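Local coordinates for protein FkbI (Streptomyces hygroscopicus, PDB 1R2J), which binds FAD and probably acts as an acyl-ACP dehydrogenase in making the methoxymalonyl extender unit of the polyketide FK520, at residues A[181-189]-A[337-345]; A[61-72]-A[228-239]. One frame throughout, in Å; residues are numbered along the deposited sequence.

Contact 1: A[181-189]-A[337-345]. With FAD (flavin-adenine dinucleotide), chain B.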
loop_
_atom_site.group_PDB
_atom_site.type_symbol
_atom_site.label_atom_id
_atom_site.label_comp_id
_atom_site.label_asym_id
_atom_site.label_seq_id
_atom_site.Cartn_x
_atom_site.Cartn_y
_atom_site.Cartn_z
ATOM N N PRO A 181 3.660 -16.361 -8.130
ATOM C CA PRO A 181 2.677 -17.421 -8.388
ATOM C C PRO A 181 1.425 -17.506 -7.505
ATOM O O PRO A 181 0.311 -17.314 -7.991
ATOM C CB PRO A 181 3.523 -18.697 -8.346
ATOM C CG PRO A 181 4.700 -18.318 -7.493
ATOM C CD PRO A 181 5.008 -16.926 -7.960
ATOM N N LYS A 182 1.589 -17.800 -6.220
ATOM C CA LYS A 182 0.431 -17.922 -5.339
ATOM C C LYS A 182 0.556 -17.079 -4.065
ATOM O O LYS A 182 0.883 -17.602 -2.995
ATOM C CB LYS A 182 0.229 -19.394 -4.952
ATOM C CG LYS A 182 0.079 -20.353 -6.122
ATOM C CD LYS A 182 -1.326 -20.337 -6.716
ATOM C CE LYS A 182 -2.341 -21.020 -5.801
ATOM N NZ LYS A 182 -3.699 -21.081 -6.433
ATOM N N PRO A 183 0.289 -15.765 -4.162
ATOM C CA PRO A 183 0.377 -14.871 -2.999
ATOM C C PRO A 183 -0.651 -15.276 -1.939
ATOM O O PRO A 183 -1.783 -15.636 -2.272
ATOM C CB PRO A 183 0.087 -13.503 -3.600
ATOM C CG PRO A 183 -0.873 -13.837 -4.714
ATOM C CD PRO A 183 -0.225 -15.043 -5.341
ATOM N N SER A 184 -0.258 -15.220 -0.668
ATOM C CA SER A 184 -1.160 -15.610 0.415
ATOM C C SER A 184 -2.299 -14.624 0.660
ATOM O O SER A 184 -3.417 -15.035 0.964
ATOM C CB SER A 184 -0.376 -15.816 1.716
ATOM O OG SER A 184 0.209 -14.604 2.151
ATOM N N GLY A 185 -2.016 -13.331 0.530
ATOM C CA GLY A 185 -3.038 -12.316 0.745
ATOM C C GLY A 185 -2.942 -11.220 -0.304
ATOM O O GLY A 185 -1.981 -11.208 -1.077
ATOM N N CYS A 186 -3.908 -10.298 -0.330
ATOM C CA CYS A 186 -3.914 -9.227 -1.326
ATOM C C CYS A 186 -3.641 -9.890 -2.689
ATOM O O CYS A 186 -2.966 -9.333 -3.557
ATOM C CB CYS A 186 -2.824 -8.194 -0.997
ATOM S SG CYS A 186 -3.213 -7.051 0.382
ATOM N N ARG A 187 -4.197 -11.087 -2.848
ATOM C CA ARG A 187 -4.013 -11.921 -4.031
ATOM C C ARG A 187 -4.314 -11.338 -5.409
ATOM O O ARG A 187 -3.854 -11.875 -6.417
ATOM C CB ARG A 187 -4.784 -13.232 -3.837
ATOM C CG ARG A 187 -4.401 -13.953 -2.552
ATOM C CD ARG A 187 -4.948 -15.367 -2.505
ATOM N NE ARG A 187 -6.405 -15.405 -2.435
ATOM C CZ ARG A 187 -7.105 -16.526 -2.288
ATOM N NH1 ARG A 187 -6.473 -17.688 -2.202
ATOM N NH2 ARG A 187 -8.427 -16.485 -2.207
ATOM N N ALA A 188 -5.066 -10.246 -5.465
ATOM C CA ALA A 188 -5.378 -9.632 -6.748
ATOM C C ALA A 188 -4.589 -8.340 -6.965
ATOM O O ALA A 188 -4.857 -7.593 -7.907
ATOM C CB ALA A 188 -6.875 -9.350 -6.841
ATOM N N ALA A 189 -3.604 -8.091 -6.105
ATOM C CA ALA A 189 -2.804 -6.874 -6.193
ATOM C C ALA A 189 -1.728 -6.875 -7.279
ATOM O O ALA A 189 -1.013 -5.884 -7.446
ATOM C CB ALA A 189 -2.174 -6.577 -4.847
ATOM N N TYR A 337 -8.610 -11.483 7.321
ATOM C CA TYR A 337 -7.727 -12.308 8.133
ATOM C C TYR A 337 -6.364 -12.494 7.444
ATOM O O TYR A 337 -5.310 -12.255 8.052
ATOM C CB TYR A 337 -8.406 -13.657 8.403
ATOM C CG TYR A 337 -7.660 -14.558 9.357
ATOM C CD1 TYR A 337 -7.377 -14.149 10.665
ATOM C CD2 TYR A 337 -7.250 -15.828 8.962
ATOM C CE1 TYR A 337 -6.704 -14.992 11.560
ATOM C CE2 TYR A 337 -6.575 -16.675 9.845
ATOM C CZ TYR A 337 -6.307 -16.250 11.138
ATOM O OH TYR A 337 -5.630 -17.082 11.999
ATOM N N ARG A 338 -6.388 -12.902 6.174
ATOM C CA ARG A 338 -5.153 -13.104 5.409
ATOM C C ARG A 338 -4.468 -11.794 5.032
ATOM O O ARG A 338 -3.239 -11.700 5.065
ATOM C CB ARG A 338 -5.427 -13.894 4.117
ATOM C CG ARG A 338 -5.649 -15.397 4.317
ATOM C CD ARG A 338 -5.866 -16.131 2.981
ATOM N NE ARG A 338 -7.125 -15.759 2.334
ATOM C CZ ARG A 338 -7.236 -14.918 1.305
ATOM N NH1 ARG A 338 -6.154 -14.349 0.774
ATOM N NH2 ARG A 338 -8.439 -14.616 0.822
ATOM N N ASP A 339 -5.263 -10.790 4.668
ATOM C CA ASP A 339 -4.713 -9.501 4.257
ATOM C C ASP A 339 -4.040 -8.754 5.397
ATOM O O ASP A 339 -2.958 -8.211 5.217
ATOM C CB ASP A 339 -5.800 -8.601 3.638
ATOM C CG ASP A 339 -6.402 -9.186 2.364
ATOM O OD1 ASP A 339 -5.807 -10.114 1.775
ATOM O OD2 ASP A 339 -7.474 -8.703 1.942
ATOM N N ALA A 340 -4.682 -8.733 6.563
ATOM C CA ALA A 340 -4.151 -8.032 7.729
ATOM C C ALA A 340 -2.828 -8.637 8.200
ATOM O O ALA A 340 -1.935 -7.921 8.651
ATOM C CB ALA A 340 -5.183 -8.045 8.874
ATOM N N LYS A 341 -2.712 -9.955 8.094
ATOM C CA LYS A 341 -1.491 -10.639 8.494
ATOM C C LYS A 341 -0.326 -10.066 7.683
ATOM O O LYS A 341 0.738 -9.763 8.227
ATOM C CB LYS A 341 -1.636 -12.141 8.237
ATOM C CG LYS A 341 -0.405 -12.972 8.572
ATOM C CD LYS A 341 -0.053 -12.893 10.050
ATOM C CE LYS A 341 1.171 -12.009 10.278
ATOM N NZ LYS A 341 1.489 -11.910 11.729
ATOM N N LEU A 342 -0.546 -9.902 6.380
ATOM C CA LEU A 342 0.482 -9.367 5.492
ATOM C C LEU A 342 0.857 -7.925 5.842
ATOM O O LEU A 342 2.022 -7.549 5.750
ATOM C CB LEU A 342 0.014 -9.472 4.033
ATOM C CG LEU A 342 0.698 -10.545 3.163
ATOM C CD1 LEU A 342 0.998 -11.796 3.980
ATOM C CD2 LEU A 342 -0.195 -10.881 1.972
ATOM N N MET A 343 -0.122 -7.128 6.264
ATOM C CA MET A 343 0.128 -5.735 6.630
ATOM C C MET A 343 1.070 -5.609 7.829
ATOM O O MET A 343 1.772 -4.607 7.963
ATOM C CB MET A 343 -1.189 -5.018 6.923
ATOM C CG MET A 343 -2.135 -4.958 5.721
ATOM S SD MET A 343 -1.378 -4.198 4.270
ATOM C CE MET A 343 -0.787 -5.661 3.395
ATOM N N GLU A 344 1.080 -6.618 8.698
ATOM C CA GLU A 344 1.968 -6.616 9.863
ATOM C C GLU A 344 3.421 -6.852 9.443
ATOM O O GLU A 344 4.357 -6.545 10.188
ATOM C CB GLU A 344 1.571 -7.723 10.844
ATOM C CG GLU A 344 0.346 -7.436 11.688
ATOM C CD GLU A 344 0.032 -8.565 12.662
ATOM O OE1 GLU A 344 0.082 -8.327 13.892
ATOM O OE2 GLU A 344 -0.266 -9.688 12.195
ATOM N N ILE A 345 3.590 -7.407 8.247
ATOM C CA ILE A 345 4.900 -7.738 7.700
ATOM C C ILE A 345 5.506 -6.670 6.778
ATOM O O ILE A 345 6.708 -6.414 6.849
ATOM C CB ILE A 345 4.814 -9.090 6.930
ATOM C CG1 ILE A 345 4.419 -10.212 7.900
ATOM C CG2 ILE A 345 6.138 -9.392 6.235
ATOM C CD1 ILE A 345 3.836 -11.456 7.218
HETATM P PA FAD B . 13.075 -10.466 6.581
HETATM O O1A FAD B . 13.069 -9.045 6.256
HETATM O O2A FAD B . 13.683 -11.677 5.925
HETATM O O5B FAD B . 11.908 -10.998 7.413
HETATM C C5B FAD B . 12.399 -10.991 8.695
HETATM C C4B FAD B . 11.509 -11.404 9.816
HETATM O O4B FAD B . 12.571 -11.097 10.787
HETATM C C3B FAD B . 10.463 -10.350 9.994
HETATM O O3B FAD B . 9.449 -10.863 10.795
HETATM C C2B FAD B . 11.156 -9.237 10.625
HETATM O O2B FAD B . 10.415 -8.266 11.409
HETATM C C1B FAD B . 12.273 -9.909 11.476
HETATM N N9A FAD B . 13.442 -9.096 11.530
HETATM C C8A FAD B . 14.396 -8.750 10.536
HETATM N N7A FAD B . 15.352 -7.963 10.933
HETATM C C5A FAD B . 15.075 -7.736 12.267
HETATM C C6A FAD B . 15.713 -6.988 13.261
HETATM N N6A FAD B . 16.837 -6.293 13.038
HETATM N N1A FAD B . 15.153 -6.974 14.525
HETATM C C2A FAD B . 14.019 -7.665 14.788
HETATM N N3A FAD B . 13.310 -8.443 13.867
HETATM C C4A FAD B . 13.972 -8.387 12.609
HETATM N N1 FAD B . 8.461 -4.650 -1.396
HETATM C C2 FAD B . 8.666 -3.589 -2.281
HETATM O O2 FAD B . 9.792 -3.090 -2.466
HETATM N N3 FAD B . 7.584 -3.075 -2.982
HETATM C C4 FAD B . 6.252 -3.551 -2.886
HETATM O O4 FAD B . 5.337 -3.009 -3.578
HETATM C C4X FAD B . 6.077 -4.611 -2.025
HETATM N N5 FAD B . 4.716 -5.132 -1.933
HETATM C C5X FAD B . 4.493 -6.239 -1.087
HETATM C C6 FAD B . 3.207 -6.829 -0.951
HETATM C C7 FAD B . 2.932 -7.973 -0.144
HETATM C C7M FAD B . 1.516 -8.541 -0.065
HETATM C C8 FAD B . 4.017 -8.564 0.562
HETATM C C8M FAD B . 3.882 -9.801 1.431
HETATM C C9 FAD B . 5.274 -8.020 0.482
HETATM C C9A FAD B . 5.551 -6.846 -0.311
HETATM N N10 FAD B . 6.902 -6.227 -0.437
HETATM C C10 FAD B . 7.178 -5.148 -1.286
HETATM C "C1'" FAD B . 7.760 -6.896 0.442
HETATM C "C2'" FAD B . 7.782 -6.195 1.917
HETATM O "O2'" FAD B . 8.743 -5.132 1.653
HETATM C "C3'" FAD B . 8.426 -7.158 2.746
HETATM O "O3'" FAD B . 7.447 -7.693 3.672
HETATM C "C4'" FAD B . 9.636 -7.040 3.706
HETATM O "O4'" FAD B . 10.811 -6.393 3.297
HETATM C "C5'" FAD B . 9.819 -8.479 3.806
HETATM O "O5'" FAD B . 11.148 -8.893 3.899
HETATM P P FAD B . 11.368 -10.500 3.830
HETATM O O1P FAD B . 12.397 -9.710 3.348
HETATM O O2P FAD B . 12.370 -11.670 3.640
HETATM O O3P FAD B . 12.209 -10.596 5.218
HETATM O O HOH W 1 -1.723 -13.937 4.144
HETATM O O HOH W 2 -6.255 -11.726 -0.455
#
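Gly185, in an irregular loop that runs into a type I turn from Cys186 to Ala189, brings its CA to 4.8 Å from that of Asp339 on the side of helix 337-345. Two hydrogen bonds join loop and helix. Arg338 NH1 donates in the plane of its guanidinium to Ser184 O at 2.8 Å, the chain bending at chi3 (-68°) to carry the group back over the loop. Asp339 OD1 receives Cys186 N at 2.8 Å from above the carboxylate plane, and a water linked to this same oxygen also accepts from Arg338 NH1 and Arg187 N. The guanidinium of Arg187 lies over the rim of one face of that of Arg338, the planes tilted 45° to each other and the two side chains crossing at about a right angle; Asp20 forms salt bridges with both and probably offsets their like charge. On the flavin side, Leu342 CD2 packs closely on Gly185 CA (3.4 Å) and lies 3.5 Å from FAD C7M, so the leucine bridges the loop and the methyl groups of the flavin's dimethylbenzene ring. Cys186 SG touches Met343 CE. The contact thus docks the connection between strands 175-179 and 192-196 of the middle domain onto helix 332-345 of the C-terminal domain, with helix 69-88 packing against Cys186, Asp339 and Met343.

Contact 2: A[61-72]-A[228-239]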
loop_
_atom_site.group_PDB
_atom_site.type_symbol
_atom_site.label_atom_id
_atom_site.label_comp_id
_atom_site.label_asym_id
_atom_site.label_seq_id
_atom_site.Cartn_x
_atom_site.Cartn_y
_atom_site.Cartn_z
ATOM N N THR A 61 -9.017 6.051 1.291
ATOM C CA THR A 61 -8.191 4.853 1.213
ATOM C C THR A 61 -8.741 3.804 2.181
ATOM O O THR A 61 -8.776 2.614 1.871
ATOM C CB THR A 61 -6.717 5.181 1.569
ATOM O OG1 THR A 61 -6.192 6.097 0.600
ATOM C CG2 THR A 61 -5.854 3.915 1.577
ATOM N N ALA A 62 -9.181 4.265 3.347
ATOM C CA ALA A 62 -9.755 3.383 4.356
ATOM C C ALA A 62 -11.010 2.732 3.787
ATOM O O ALA A 62 -11.212 1.530 3.922
ATOM C CB ALA A 62 -10.102 4.180 5.626
ATOM N N HIS A 63 -11.853 3.532 3.139
ATOM C CA HIS A 63 -13.089 3.002 2.569
ATOM C C HIS A 63 -12.812 1.958 1.484
ATOM O O HIS A 63 -13.478 0.923 1.425
ATOM C CB HIS A 63 -13.949 4.133 2.001
ATOM C CG HIS A 63 -15.270 3.670 1.476
ATOM N ND1 HIS A 63 -15.512 3.472 0.133
ATOM C CD2 HIS A 63 -16.410 3.325 2.120
ATOM C CE1 HIS A 63 -16.745 3.025 -0.028
ATOM N NE2 HIS A 63 -17.310 2.926 1.162
ATOM N N VAL A 64 -11.838 2.226 0.622
ATOM C CA VAL A 64 -11.501 1.261 -0.419
ATOM C C VAL A 64 -10.959 -0.000 0.261
ATOM O O VAL A 64 -11.260 -1.119 -0.152
ATOM C CB VAL A 64 -10.440 1.823 -1.391
ATOM C CG1 VAL A 64 -10.067 0.758 -2.429
ATOM C CG2 VAL A 64 -10.979 3.064 -2.075
ATOM N N GLY A 65 -10.162 0.188 1.310
ATOM C CA GLY A 65 -9.626 -0.955 2.027
ATOM C C GLY A 65 -10.732 -1.847 2.578
ATOM O O GLY A 65 -10.610 -3.074 2.586
ATOM N N SER A 66 -11.821 -1.228 3.031
ATOM C CA SER A 66 -12.947 -1.964 3.591
ATOM C C SER A 66 -13.668 -2.799 2.537
ATOM O O SER A 66 -14.418 -3.716 2.872
ATOM C CB SER A 66 -13.944 -0.997 4.238
ATOM O OG SER A 66 -14.718 -0.317 3.255
ATOM N N LEU A 67 -13.439 -2.477 1.267
ATOM C CA LEU A 67 -14.075 -3.193 0.158
ATOM C C LEU A 67 -13.178 -4.291 -0.417
ATOM O O LEU A 67 -13.602 -5.436 -0.575
ATOM C CB LEU A 67 -14.434 -2.211 -0.960
ATOM C CG LEU A 67 -15.345 -1.038 -0.597
ATOM C CD1 LEU A 67 -15.422 -0.070 -1.777
ATOM C CD2 LEU A 67 -16.726 -1.555 -0.223
ATOM N N CYS A 68 -11.942 -3.927 -0.738
ATOM C CA CYS A 68 -10.979 -4.864 -1.302
ATOM C C CYS A 68 -9.582 -4.334 -1.027
ATOM O O CYS A 68 -9.234 -3.241 -1.473
ATOM C CB CYS A 68 -11.197 -5.000 -2.815
ATOM S SG CYS A 68 -9.866 -5.863 -3.670
ATOM N N SER A 69 -8.775 -5.101 -0.301
ATOM C CA SER A 69 -7.425 -4.650 0.026
ATOM C C SER A 69 -6.437 -4.807 -1.131
ATOM O O SER A 69 -5.357 -4.227 -1.100
ATOM C CB SER A 69 -6.908 -5.372 1.281
ATOM O OG SER A 69 -7.717 -5.057 2.414
ATOM N N SER A 70 -6.791 -5.604 -2.140
ATOM C CA SER A 70 -5.916 -5.751 -3.306
ATOM C C SER A 70 -6.000 -4.425 -4.069
ATOM O O SER A 70 -4.983 -3.843 -4.466
ATOM C CB SER A 70 -6.387 -6.884 -4.225
ATOM O OG SER A 70 -6.055 -8.161 -3.718
ATOM N N LEU A 71 -7.225 -3.950 -4.269
ATOM C CA LEU A 71 -7.437 -2.691 -4.964
ATOM C C LEU A 71 -6.759 -1.579 -4.166
ATOM O O LEU A 71 -6.098 -0.708 -4.739
ATOM C CB LEU A 71 -8.938 -2.410 -5.104
ATOM C CG LEU A 71 -9.352 -1.081 -5.746
ATOM C CD1 LEU A 71 -8.725 -0.951 -7.131
ATOM C CD2 LEU A 71 -10.878 -1.022 -5.847
ATOM N N ARG A 72 -6.916 -1.630 -2.844
ATOM C CA ARG A 72 -6.326 -0.642 -1.942
ATOM C C ARG A 72 -4.807 -0.643 -2.106
ATOM O O ARG A 72 -4.170 0.412 -2.097
ATOM C CB ARG A 72 -6.695 -0.988 -0.497
ATOM C CG ARG A 72 -6.623 0.154 0.515
ATOM C CD ARG A 72 -5.218 0.439 1.011
ATOM N NE ARG A 72 -4.404 -0.745 1.291
ATOM C CZ ARG A 72 -4.753 -1.768 2.065
ATOM N NH1 ARG A 72 -5.940 -1.807 2.672
ATOM N NH2 ARG A 72 -3.885 -2.757 2.256
ATOM N N SER A 228 -0.499 5.185 3.877
ATOM C CA SER A 228 -1.544 4.555 3.091
ATOM C C SER A 228 -1.928 3.199 3.671
ATOM O O SER A 228 -3.106 2.869 3.760
ATOM C CB SER A 228 -1.080 4.396 1.640
ATOM O OG SER A 228 -2.161 4.014 0.810
ATOM N N VAL A 229 -0.935 2.408 4.059
ATOM C CA VAL A 229 -1.214 1.104 4.639
ATOM C C VAL A 229 -1.980 1.283 5.940
ATOM O O VAL A 229 -2.898 0.517 6.228
ATOM C CB VAL A 229 0.075 0.307 4.920
ATOM C CG1 VAL A 229 -0.227 -0.882 5.850
ATOM C CG2 VAL A 229 0.664 -0.202 3.605
ATOM N N ALA A 230 -1.608 2.299 6.716
ATOM C CA ALA A 230 -2.279 2.560 7.989
ATOM C C ALA A 230 -3.776 2.823 7.758
ATOM O O ALA A 230 -4.626 2.259 8.438
ATOM C CB ALA A 230 -1.620 3.749 8.697
ATOM N N TRP A 231 -4.092 3.669 6.782
ATOM C CA TRP A 231 -5.486 3.970 6.471
ATOM C C TRP A 231 -6.151 2.736 5.874
ATOM O O TRP A 231 -7.333 2.491 6.096
ATOM C CB TRP A 231 -5.592 5.147 5.489
ATOM C CG TRP A 231 -5.439 6.483 6.146
ATOM C CD1 TRP A 231 -4.388 7.348 6.017
ATOM C CD2 TRP A 231 -6.373 7.115 7.034
ATOM N NE1 TRP A 231 -4.613 8.481 6.768
ATOM C CE2 TRP A 231 -5.822 8.363 7.403
ATOM C CE3 TRP A 231 -7.623 6.748 7.554
ATOM C CZ2 TRP A 231 -6.477 9.246 8.267
ATOM C CZ3 TRP A 231 -8.274 7.630 8.415
ATOM C CH2 TRP A 231 -7.696 8.864 8.760
ATOM N N GLY A 232 -5.381 1.957 5.125
ATOM C CA GLY A 232 -5.925 0.752 4.535
ATOM C C GLY A 232 -6.385 -0.178 5.646
ATOM O O GLY A 232 -7.445 -0.810 5.550
ATOM N N CYS A 233 -5.595 -0.250 6.713
ATOM C CA CYS A 233 -5.929 -1.113 7.846
ATOM C C CYS A 233 -7.148 -0.628 8.599
ATOM O O CYS A 233 -7.899 -1.429 9.152
ATOM C CB CYS A 233 -4.735 -1.240 8.787
ATOM S SG CYS A 233 -3.366 -2.111 7.993
ATOM N N VAL A 234 -7.337 0.685 8.640
ATOM C CA VAL A 234 -8.527 1.231 9.280
ATOM C C VAL A 234 -9.710 0.680 8.475
ATOM O O VAL A 234 -10.746 0.340 9.036
ATOM C CB VAL A 234 -8.555 2.778 9.218
ATOM C CG1 VAL A 234 -9.885 3.300 9.759
ATOM C CG2 VAL A 234 -7.406 3.349 10.032
ATOM N N GLY A 235 -9.536 0.592 7.153
ATOM C CA GLY A 235 -10.591 0.075 6.290
ATOM C C GLY A 235 -10.906 -1.377 6.602
ATOM O O GLY A 235 -12.076 -1.779 6.672
ATOM N N ILE A 236 -9.855 -2.169 6.804
ATOM C CA ILE A 236 -10.027 -3.573 7.135
ATOM C C ILE A 236 -10.817 -3.695 8.446
ATOM O O ILE A 236 -11.723 -4.527 8.562
ATOM C CB ILE A 236 -8.663 -4.274 7.270
ATOM C CG1 ILE A 236 -7.933 -4.225 5.916
ATOM C CG2 ILE A 236 -8.862 -5.712 7.736
ATOM C CD1 ILE A 236 -6.540 -4.848 5.918
ATOM N N LEU A 237 -10.476 -2.862 9.426
ATOM C CA LEU A 237 -11.181 -2.885 10.707
ATOM C C LEU A 237 -12.642 -2.497 10.502
ATOM O O LEU A 237 -13.529 -3.056 11.145
ATOM C CB LEU A 237 -10.507 -1.948 11.712
ATOM C CG LEU A 237 -9.218 -2.527 12.315
ATOM C CD1 LEU A 237 -8.349 -1.428 12.880
ATOM C CD2 LEU A 237 -9.577 -3.557 13.387
ATOM N N ARG A 238 -12.897 -1.548 9.603
ATOM C CA ARG A 238 -14.277 -1.140 9.309
ATOM C C ARG A 238 -15.062 -2.331 8.770
ATOM O O ARG A 238 -16.181 -2.605 9.211
ATOM C CB ARG A 238 -14.331 -0.025 8.253
ATOM C CG ARG A 238 -13.966 1.374 8.730
ATOM C CD ARG A 238 -14.174 2.397 7.600
ATOM N NE ARG A 238 -13.736 3.743 7.976
ATOM C CZ ARG A 238 -13.741 4.794 7.159
ATOM N NH1 ARG A 238 -14.164 4.670 5.903
ATOM N NH2 ARG A 238 -13.320 5.972 7.599
ATOM N N ALA A 239 -14.481 -3.033 7.801
ATOM C CA ALA A 239 -15.153 -4.190 7.207
ATOM C C ALA A 239 -15.392 -5.292 8.235
ATOM O O ALA A 239 -16.453 -5.929 8.247
ATOM C CB ALA A 239 -14.336 -4.739 6.043
HETATM O O HOH W 3 -3.637 5.999 -0.132
#
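Ala62 rests on the backbone of helix 228-239, its CA 3.1 Å from Trp231 O in a CA-H...O contact and its CB lodged as a knob among Trp231, Val234, Gly235 and Arg238. The guanidinium of Arg238 closes one side of this hole, with Ala62 CB 4.0 Å from its CZ and centred over one face. Gly65, Gly232 and Gly235 have no side chains to hold the backbones apart, and the axes of helices 61-67 and 228-239 approach to 6.5 Å at a crossing angle of -50°. Here the all-alpha N-terminal domain of the acyl-CoA dehydrogenase fold packs on the long helix 219-248 of the C-terminal domain. Arg72, in the next helix, sets out with CB directed at helix 228-239; bends at chi2 and chi3 (-81° and -41°) then fold the chain over Gly232. Its CG lies 4.1 Å from Gly232 CA, CD closes to 3.6 Å, and NE and CZ remain over the same glycine. At the tip NH1 is 3.2 Å from Gly232 CA, while Ile236 CD1 lies at the guanidinium edge. Arg72 NE is buried without a polar partner. Toward the C-terminal end of 228-239, Ser69 OG meets Ile236 CG1, and Ser66 CB approaches Gly235 O to 3.2 Å.

From the N terminus, segment 61-72 comes first, then loop 181-189, then 228-239 and finally 337-345. Contact 2 closes a loop of 155 residues that holds the whole beta-rich middle domain; contact 1 starts within that loop and ends beyond it, closing one of 147 residues, so the two cross. Contact 2 ties the N-terminal helices to the C-terminal bundle, and contact 1 ties the middle domain to a later helix of that bundle beside the flavin. Their centres are 13 Å apart, and they touch where Ser70 OG lies 2.9 Å from Ala188 N, a probable hydrogen bond, and where Ser69 packs on Asp339. All three domains therefore meet between them.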